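Local coordinates for SusD/RagB family nutrient-binding outer membrane lipoprotein (Bacteroides vulgatus, PDB 4F7A) that probably binds mucin O-glycans as a SusD-like outer membrane lipoprotein, serving nutrient capture at the cell surface, at residues K225-S230 against I349-E354; W196-N201 against G232-S237; T333-W338 against V364-S369. All blocks are in the same frame, centred on the assembly; numbering follows the deposited sequence.

Interaction 1. Residues K225-S230 against I349-E354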
loop_
_atom_site.group_PDB
_atom_site.type_symbol
_atom_site.label_atom_id
_atom_site.label_comp_id
_atom_site.label_asym_id
_atom_site.label_seq_id
_atom_site.Cartn_x
_atom_site.Cartn_y
_atom_site.Cartn_z
ATOM N N LYS A 225 10.948 14.839 12.554
ATOM C CA LYS A 225 10.306 14.221 13.701
ATOM C C LYS A 225 10.394 12.694 13.685
ATOM O O LYS A 225 10.725 12.090 14.723
ATOM C CB LYS A 225 8.845 14.672 13.813
ATOM C CG LYS A 225 8.690 16.139 14.243
ATOM C CD LYS A 225 7.253 16.490 14.718
ATOM C CE LYS A 225 6.218 16.201 13.696
ATOM N NZ LYS A 225 4.840 16.735 14.012
ATOM N N ALA A 226 10.102 12.094 12.531
ATOM C CA ALA A 226 10.161 10.654 12.351
ATOM C C ALA A 226 11.533 10.070 12.663
ATOM O O ALA A 226 11.641 9.090 13.395
ATOM C CB ALA A 226 9.741 10.269 10.926
ATOM N N LEU A 227 12.573 10.708 12.146
ATOM C CA LEU A 227 13.919 10.160 12.227
ATOM C C LEU A 227 14.737 10.654 13.429
ATOM O O LEU A 227 15.817 10.134 13.671
ATOM C CB LEU A 227 14.647 10.381 10.904
ATOM C CG LEU A 227 14.113 9.519 9.757
ATOM C CD1 LEU A 227 14.622 10.022 8.383
ATOM C CD2 LEU A 227 14.504 8.031 10.016
ATOM N N GLU A 228 14.225 11.623 14.197
ATOM C CA GLU A 228 14.886 12.026 15.438
ATOM C C GLU A 228 14.192 11.493 16.681
ATOM O O GLU A 228 14.740 11.558 17.758
ATOM C CB GLU A 228 14.992 13.546 15.525
ATOM C CG GLU A 228 15.938 14.106 14.488
ATOM C CD GLU A 228 16.276 15.559 14.713
ATOM O OE1 GLU A 228 15.379 16.331 15.155
ATOM O OE2 GLU A 228 17.440 15.914 14.426
ATOM N N ASN A 229 12.980 10.982 16.547
ATOM C CA ASN A 229 12.304 10.454 17.718
ATOM C C ASN A 229 13.160 9.333 18.311
ATOM O O ASN A 229 13.631 8.442 17.587
ATOM C CB ASN A 229 10.892 10.011 17.354
ATOM C CG ASN A 229 10.100 9.491 18.568
ATOM O OD1 ASN A 229 10.387 8.427 19.067
ATOM N ND2 ASN A 229 9.107 10.250 19.020
ATOM N N SER A 230 13.377 9.388 19.620
ATOM C CA SER A 230 14.329 8.491 20.274
ATOM C C SER A 230 13.921 7.008 20.223
ATOM O O SER A 230 14.762 6.154 20.432
ATOM C CB SER A 230 14.533 8.927 21.730
ATOM O OG SER A 230 13.313 8.785 22.429
ATOM N N ILE A 349 16.643 15.979 3.230
ATOM C CA ILE A 349 15.776 16.203 4.365
ATOM C C ILE A 349 15.822 15.047 5.361
ATOM O O ILE A 349 14.894 14.859 6.147
ATOM C CB ILE A 349 14.318 16.554 3.911
ATOM C CG1 ILE A 349 13.670 15.417 3.116
ATOM C CG2 ILE A 349 14.327 17.847 3.080
ATOM C CD1 ILE A 349 12.250 15.778 2.561
ATOM N N ASN A 350 16.922 14.290 5.342
ATOM C CA ASN A 350 17.157 13.263 6.341
ATOM C C ASN A 350 18.045 13.869 7.421
ATOM O O ASN A 350 19.171 14.242 7.132
ATOM C CB ASN A 350 17.842 12.047 5.698
ATOM C CG ASN A 350 17.944 10.873 6.619
ATOM O OD1 ASN A 350 17.931 11.021 7.838
ATOM N ND2 ASN A 350 18.067 9.670 6.038
ATOM N N PRO A 351 17.557 13.945 8.670
ATOM C CA PRO A 351 18.412 14.535 9.722
ATOM C C PRO A 351 19.565 13.636 10.151
ATOM O O PRO A 351 20.449 14.095 10.867
ATOM C CB PRO A 351 17.438 14.731 10.883
ATOM C CG PRO A 351 16.468 13.561 10.733
ATOM C CD PRO A 351 16.283 13.455 9.216
ATOM N N LYS A 352 19.558 12.360 9.756
ATOM C CA LYS A 352 20.638 11.447 10.134
ATOM C C LYS A 352 21.805 11.598 9.187
ATOM O O LYS A 352 21.628 11.976 8.036
ATOM C CB LYS A 352 20.154 10.004 10.075
ATOM C CG LYS A 352 19.036 9.683 11.050
ATOM C CD LYS A 352 18.638 8.221 10.957
ATOM C CE LYS A 352 17.718 7.807 12.087
ATOM N NZ LYS A 352 18.424 7.691 13.392
ATOM N N ASN A 353 22.980 11.220 9.658
ATOM C CA ASN A 353 24.192 11.267 8.859
ATOM C C ASN A 353 24.332 9.992 8.026
ATOM O O ASN A 353 25.141 9.118 8.344
ATOM C CB ASN A 353 25.420 11.434 9.775
ATOM C CG ASN A 353 25.340 12.689 10.664
ATOM O OD1 ASN A 353 24.773 13.709 10.267
ATOM N ND2 ASN A 353 25.941 12.615 11.872
ATOM N N GLU A 354 23.509 9.876 6.984
ATOM C CA GLU A 354 23.485 8.688 6.142
ATOM C C GLU A 354 23.127 9.076 4.704
ATOM O O GLU A 354 22.330 9.980 4.464
ATOM C CB GLU A 354 22.503 7.650 6.703
ATOM C CG GLU A 354 21.041 8.128 6.770
ATOM C CD GLU A 354 20.135 7.219 7.607
ATOM O OE1 GLU A 354 20.638 6.417 8.433
ATOM O OE2 GLU A 354 18.903 7.329 7.440
HETATM O O HOH W 1 18.562 10.526 14.478
#

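Interaction 2. Residues W196-N201 against G232-S237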
loop_
_atom_site.group_PDB
_atom_site.type_symbol
_atom_site.label_atom_id
_atom_site.label_comp_id
_atom_site.label_asym_id
_atom_site.label_seq_id
_atom_site.Cartn_x
_atom_site.Cartn_y
_atom_site.Cartn_z
ATOM N N TRP A 196 5.133 0.172 19.229
ATOM C CA TRP A 196 4.068 1.012 18.679
ATOM C C TRP A 196 4.579 2.391 18.277
ATOM O O TRP A 196 4.213 2.905 17.233
ATOM C CB TRP A 196 2.901 1.139 19.680
ATOM C CG TRP A 196 1.980 -0.039 19.662
ATOM C CD1 TRP A 196 1.998 -1.101 20.521
ATOM C CD2 TRP A 196 0.909 -0.288 18.739
ATOM N NE1 TRP A 196 1.002 -1.995 20.192
ATOM C CE2 TRP A 196 0.316 -1.515 19.104
ATOM C CE3 TRP A 196 0.396 0.404 17.636
ATOM C CZ2 TRP A 196 -0.773 -2.048 18.425
ATOM C CZ3 TRP A 196 -0.682 -0.137 16.943
ATOM C CH2 TRP A 196 -1.245 -1.366 17.339
ATOM N N ILE A 197 5.442 2.979 19.094
ATOM C CA ILE A 197 6.016 4.278 18.754
ATOM C C ILE A 197 6.908 4.177 17.516
ATOM O O ILE A 197 6.854 5.031 16.613
ATOM C CB ILE A 197 6.809 4.902 19.930
ATOM C CG1 ILE A 197 5.894 5.110 21.150
ATOM C CG2 ILE A 197 7.452 6.253 19.468
ATOM C CD1 ILE A 197 6.622 5.662 22.438
ATOM N N LYS A 198 7.692 3.100 17.429
ATOM C CA LYS A 198 8.503 2.833 16.220
ATOM C C LYS A 198 7.657 2.670 14.950
ATOM O O LYS A 198 8.009 3.190 13.880
ATOM C CB LYS A 198 9.391 1.619 16.478
ATOM C CG LYS A 198 10.443 1.363 15.441
ATOM C CD LYS A 198 11.240 0.093 15.742
ATOM C CE LYS A 198 11.938 0.131 17.072
ATOM N NZ LYS A 198 13.041 -0.910 17.122
ATOM N N PHE A 199 6.534 1.977 15.078
ATOM C CA PHE A 199 5.501 1.904 14.040
ATOM C C PHE A 199 5.045 3.334 13.656
ATOM O O PHE A 199 5.114 3.718 12.480
ATOM C CB PHE A 199 4.350 1.009 14.578
ATOM C CG PHE A 199 3.147 0.833 13.654
ATOM C CD1 PHE A 199 3.097 1.327 12.364
ATOM C CD2 PHE A 199 2.059 0.123 14.121
ATOM C CE1 PHE A 199 1.974 1.134 11.578
ATOM C CE2 PHE A 199 0.929 -0.090 13.335
ATOM C CZ PHE A 199 0.878 0.425 12.070
ATOM N N ALA A 200 4.630 4.131 14.631
ATOM C CA ALA A 200 4.208 5.520 14.371
ATOM C C ALA A 200 5.296 6.345 13.671
ATOM O O ALA A 200 5.010 7.109 12.757
ATOM C CB ALA A 200 3.805 6.220 15.688
ATOM N N ASN A 201 6.536 6.199 14.109
ATOM C CA ASN A 201 7.645 6.951 13.511
ATOM C C ASN A 201 7.849 6.566 12.051
ATOM O O ASN A 201 8.060 7.421 11.195
ATOM C CB ASN A 201 8.959 6.759 14.281
ATOM C CG ASN A 201 8.926 7.304 15.697
ATOM O OD1 ASN A 201 8.177 8.232 15.999
ATOM N ND2 ASN A 201 9.795 6.759 16.567
ATOM N N GLY A 232 13.026 5.338 17.595
ATOM C CA GLY A 232 13.581 4.757 16.378
ATOM C C GLY A 232 12.529 4.464 15.331
ATOM O O GLY A 232 11.354 4.740 15.544
ATOM N N VAL A 233 12.984 3.923 14.192
ATOM C CA VAL A 233 12.116 3.466 13.121
ATOM C C VAL A 233 12.458 2.001 12.862
ATOM O O VAL A 233 13.465 1.482 13.366
ATOM C CB VAL A 233 12.284 4.301 11.831
ATOM C CG1 VAL A 233 11.824 5.775 12.038
ATOM C CG2 VAL A 233 13.743 4.263 11.306
ATOM N N ILE A 234 11.608 1.327 12.103
ATOM C CA ILE A 234 11.791 -0.097 11.847
ATOM C C ILE A 234 12.992 -0.304 10.935
ATOM O O ILE A 234 13.063 0.279 9.857
ATOM C CB ILE A 234 10.504 -0.717 11.257
ATOM C CG1 ILE A 234 9.350 -0.581 12.272
ATOM C CG2 ILE A 234 10.730 -2.220 10.932
ATOM C CD1 ILE A 234 8.005 -0.888 11.694
ATOM N N GLU A 235 13.944 -1.129 11.387
ATOM C CA GLU A 235 15.188 -1.403 10.656
ATOM C C GLU A 235 15.426 -2.881 10.358
ATOM O O GLU A 235 16.181 -3.200 9.445
ATOM C CB GLU A 235 16.376 -0.866 11.470
ATOM C CG GLU A 235 16.357 0.658 11.541
ATOM C CD GLU A 235 17.527 1.254 12.298
ATOM O OE1 GLU A 235 18.372 0.502 12.791
ATOM O OE2 GLU A 235 17.604 2.494 12.391
ATOM N N SER A 236 14.781 -3.754 11.129
ATOM C CA SER A 236 14.908 -5.206 10.971
ATOM C C SER A 236 13.597 -5.811 10.512
ATOM O O SER A 236 12.543 -5.456 11.031
ATOM C CB SER A 236 15.281 -5.854 12.314
ATOM O OG SER A 236 15.180 -7.269 12.224
ATOM N N SER A 237 13.666 -6.777 9.587
ATOM C CA SER A 237 12.439 -7.431 9.069
ATOM C C SER A 237 11.665 -8.171 10.150
ATOM O O SER A 237 10.454 -8.336 10.044
ATOM C CB SER A 237 12.765 -8.377 7.917
ATOM O OG SER A 237 13.318 -7.637 6.834
HETATM O O HOH W 2 14.974 0.618 15.346
#

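Interaction 3. Residues T333-W338 against V364-S369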
loop_
_atom_site.group_PDB
_atom_site.type_symbol
_atom_site.label_atom_id
_atom_site.label_comp_id
_atom_site.label_asym_id
_atom_site.label_seq_id
_atom_site.Cartn_x
_atom_site.Cartn_y
_atom_site.Cartn_z
ATOM N N THR A 333 7.206 -2.414 6.158
ATOM C CA THR A 333 8.403 -3.205 6.332
ATOM C C THR A 333 9.583 -2.320 6.680
ATOM O O THR A 333 9.606 -1.118 6.367
ATOM C CB THR A 333 8.737 -4.009 5.048
ATOM O OG1 THR A 333 9.041 -3.109 3.972
ATOM C CG2 THR A 333 7.556 -4.947 4.651
ATOM N N ALA A 334 10.566 -2.951 7.316
ATOM C CA ALA A 334 11.886 -2.406 7.494
ATOM C C ALA A 334 12.509 -1.995 6.145
ATOM O O ALA A 334 13.104 -0.919 6.020
ATOM C CB ALA A 334 12.760 -3.469 8.193
ATOM N N ALA A 335 12.372 -2.839 5.130
ATOM C CA ALA A 335 12.954 -2.534 3.817
ATOM C C ALA A 335 12.376 -1.214 3.291
ATOM O O ALA A 335 13.126 -0.309 2.912
ATOM C CB ALA A 335 12.707 -3.701 2.799
ATOM N N GLU A 336 11.056 -1.093 3.288
ATOM C CA GLU A 336 10.400 0.166 2.882
ATOM C C GLU A 336 10.953 1.345 3.685
ATOM O O GLU A 336 11.212 2.413 3.147
ATOM C CB GLU A 336 8.873 0.075 3.064
ATOM C CG GLU A 336 8.197 1.418 2.793
ATOM C CD GLU A 336 6.736 1.502 3.163
ATOM O OE1 GLU A 336 6.127 0.470 3.526
ATOM O OE2 GLU A 336 6.200 2.631 3.070
ATOM N N THR A 337 11.119 1.155 4.981
ATOM C CA THR A 337 11.596 2.232 5.841
ATOM C C THR A 337 13.015 2.700 5.414
ATOM O O THR A 337 13.299 3.898 5.356
ATOM C CB THR A 337 11.501 1.838 7.335
ATOM O OG1 THR A 337 10.134 1.479 7.634
ATOM C CG2 THR A 337 11.933 3.004 8.242
ATOM N N TRP A 338 13.881 1.760 5.073
ATOM C CA TRP A 338 15.207 2.108 4.542
ATOM C C TRP A 338 15.120 2.885 3.209
ATOM O O TRP A 338 15.895 3.817 2.978
ATOM C CB TRP A 338 16.079 0.868 4.379
ATOM C CG TRP A 338 16.675 0.363 5.675
ATOM C CD1 TRP A 338 16.364 -0.783 6.310
ATOM C CD2 TRP A 338 17.653 1.020 6.491
ATOM N NE1 TRP A 338 17.080 -0.896 7.471
ATOM C CE2 TRP A 338 17.886 0.199 7.602
ATOM C CE3 TRP A 338 18.347 2.227 6.394
ATOM C CZ2 TRP A 338 18.802 0.536 8.607
ATOM C CZ3 TRP A 338 19.272 2.549 7.368
ATOM C CH2 TRP A 338 19.495 1.711 8.455
ATOM N N VAL A 364 17.571 -2.956 0.135
ATOM C CA VAL A 364 17.579 -4.149 -0.704
ATOM C C VAL A 364 18.013 -5.366 0.139
ATOM O O VAL A 364 17.398 -6.426 0.069
ATOM C CB VAL A 364 18.469 -3.986 -1.954
ATOM C CG1 VAL A 364 18.550 -5.322 -2.777
ATOM C CG2 VAL A 364 17.935 -2.823 -2.831
ATOM N N GLN A 365 19.075 -5.212 0.934
ATOM C CA GLN A 365 19.560 -6.301 1.740
ATOM C C GLN A 365 18.460 -6.730 2.726
ATOM O O GLN A 365 18.250 -7.923 2.980
ATOM C CB GLN A 365 20.828 -5.927 2.514
ATOM C CG GLN A 365 21.252 -7.089 3.381
ATOM C CD GLN A 365 21.480 -8.342 2.535
ATOM O OE1 GLN A 365 22.366 -8.291 1.645
ATOM N NE2 GLN A 365 20.671 -9.472 2.781
ATOM N N THR A 366 17.778 -5.746 3.285
ATOM C CA THR A 366 16.742 -6.002 4.270
ATOM C C THR A 366 15.571 -6.782 3.645
ATOM O O THR A 366 15.040 -7.725 4.263
ATOM C CB THR A 366 16.286 -4.677 4.943
ATOM O OG1 THR A 366 17.389 -4.125 5.687
ATOM C CG2 THR A 366 15.105 -4.914 5.908
ATOM N N SER A 367 15.177 -6.394 2.433
ATOM C CA SER A 367 14.141 -7.091 1.698
ATOM C C SER A 367 14.539 -8.541 1.383
ATOM O O SER A 367 13.773 -9.471 1.608
ATOM C CB SER A 367 13.802 -6.337 0.421
ATOM O OG SER A 367 12.853 -7.050 -0.331
ATOM N N PHE A 368 15.759 -8.740 0.899
ATOM C CA PHE A 368 16.246 -10.096 0.666
ATOM C C PHE A 368 16.140 -10.953 1.937
ATOM O O PHE A 368 15.682 -12.095 1.877
ATOM C CB PHE A 368 17.711 -10.077 0.241
ATOM C CG PHE A 368 17.942 -9.905 -1.240
ATOM C CD1 PHE A 368 17.206 -9.001 -1.997
ATOM C CD2 PHE A 368 18.956 -10.637 -1.873
ATOM C CE1 PHE A 368 17.463 -8.837 -3.358
ATOM C CE2 PHE A 368 19.209 -10.477 -3.224
ATOM C CZ PHE A 368 18.466 -9.547 -3.957
ATOM N N SER A 369 16.577 -10.401 3.070
ATOM C CA SER A 369 16.517 -11.105 4.343
ATOM C C SER A 369 15.081 -11.428 4.787
ATOM O O SER A 369 14.828 -12.499 5.310
ATOM C CB SER A 369 17.229 -10.306 5.435
ATOM O OG SER A 369 18.610 -10.208 5.149
#

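Interaction 1. Residues K225-S230 against I349-E354
N350 OD1, against which the methyl CD1 of L227 rests at 3.5 Å, accepts the backbone N-H of K352 from above its carbonyl plane at 2.8 Å. This is an Asx turn. CG of N350 stands anti to the backbone N (chi1 -172°), and OD1 reaches past P351, which suits the turn because its ring stiffens the bend and it has no N-H to satisfy. The amide nitrogen ND2 donates to the anti lone pair of E354 OE2 at 2.9 Å and also to R341 O, so the amide's rotation is fixed. L227 at the last turn of helix 216-228 crosses N350 at about a right angle and lays CB against P351 CG at 3.7 Å. E228 lies obliquely beside the same ring, its carboxylate oxygen OE2 3.7 Å from P351 CB. On the other flank K352 CE lies 3.4 Å from L227 O, and a water donates to that carbonyl while accepting from K352 NZ. The direct touch is van der Waals, carbon against carbon or oxygen, while the polar link runs through a water, so the loop's shape probably rests on its own bonds and those to helix 334-346 more than on helix 216-228.

Interaction 2. Residues W196-N201 against G232-S237
N201 sends its amide nitrogen ND2 straight at G232 O, 2.7 Å away and with an N-H...O angle of 172°. The acceptor lies in the plane of the amide, although the donor is tilted 26° from the plane of the glycine carbonyl. ND2 also bonds to N229 OD1, so this buried nitrogen serves two acceptors and ties the helix to the chain just ahead of G232. An alanine here would keep CB against V233 but, lacking the amide, would probably leave G232 O and N229 OD1 without this donor. Glycine suits its place because its positive phi would jam a side chain against the preceding carbonyl oxygen.

The tight part lies where K198 runs across the loop backbone. With CG anti to its backbone N (chi1 -170°), K198 sets CG 3.3 Å from V233 C, and its CA makes a C-H...O contact with G232 O at 3.5 Å. I234 packs CG1 beside that CG at 3.9 Å, and nearby V233 CG1 meets N201 CB at 3.8 Å. The looser, wetter part is the end of the lysine: the chain bends at chi3, and NZ reaches a water at 3.0 Å that donates in turn to V233 O, while its charge pairs with E239. Methylenes in the packed zone and an ammonium on the solvent side are what a long lysine can supply at once. Here the chain leaving helix 216-228 passes across the preceding helix 193-210, a loop lying against paired helices, consistent with the TPR-like helical packing of SusD-family proteins.

Interaction 3. Residues T333-W338 against V364-S369
T366 faces the helix of A334, A335 and W338, and its CB stands 4.1 Å from A335 CA. From CB the side chain forks. The methyl CG2, anti to the backbone N, rests against the opposing helix, 3.5 Å from A335 N and 3.6 Å from A334 CB. The hydroxyl branch turns the other way: OG1 sits beside its own backbone N (chi1 -65°), hydrogen-bonds to A362 O one turn earlier, and lies 3.6 Å from W338 CD1, with the indole and the threonine crossing at about a right angle. Threonine suits both tasks, its methyl packing against the alanines while its hydroxyl is bonded within its own helix.

Helices 334-346 and 356-371 follow each other in the chain and run antiparallel, their local axes at 172° and only 8.1 Å apart, a helical hairpin of the sort found in TPR-like folds. Small residues permit this closeness: A335 CB touches S367 CB at 3.7 Å, and the serine hydroxyl turns to R278. A430 of helix 416-431 packs on both A335 and S367. At the start of the first helix T333 is the N-cap, its OG1 accepting E336 N at 2.9 Å. W338 is itself held: NE1 donates to E235 O and R341 makes a cation-pi contact with the ring.

How the interactions relate
Interactions 2 and 3 are buried, whereas interaction 1 lies at the surface. The loop after helix 216-228 connects interactions 1 and 2 through N229. That loop then carries on to interaction 3, which it joins through E235, and S236 packs on A334. Helix 334-346 and the loop that follows it take part in interactions 3 and 1 respectively, and R341 on that helix pairs with both E354 and E235. The chemistry follows depth: small-residue helix packing in interaction 3, a direct side-chain-to-backbone bond in interaction 2, and a water-bridged van der Waals touch in interaction 1.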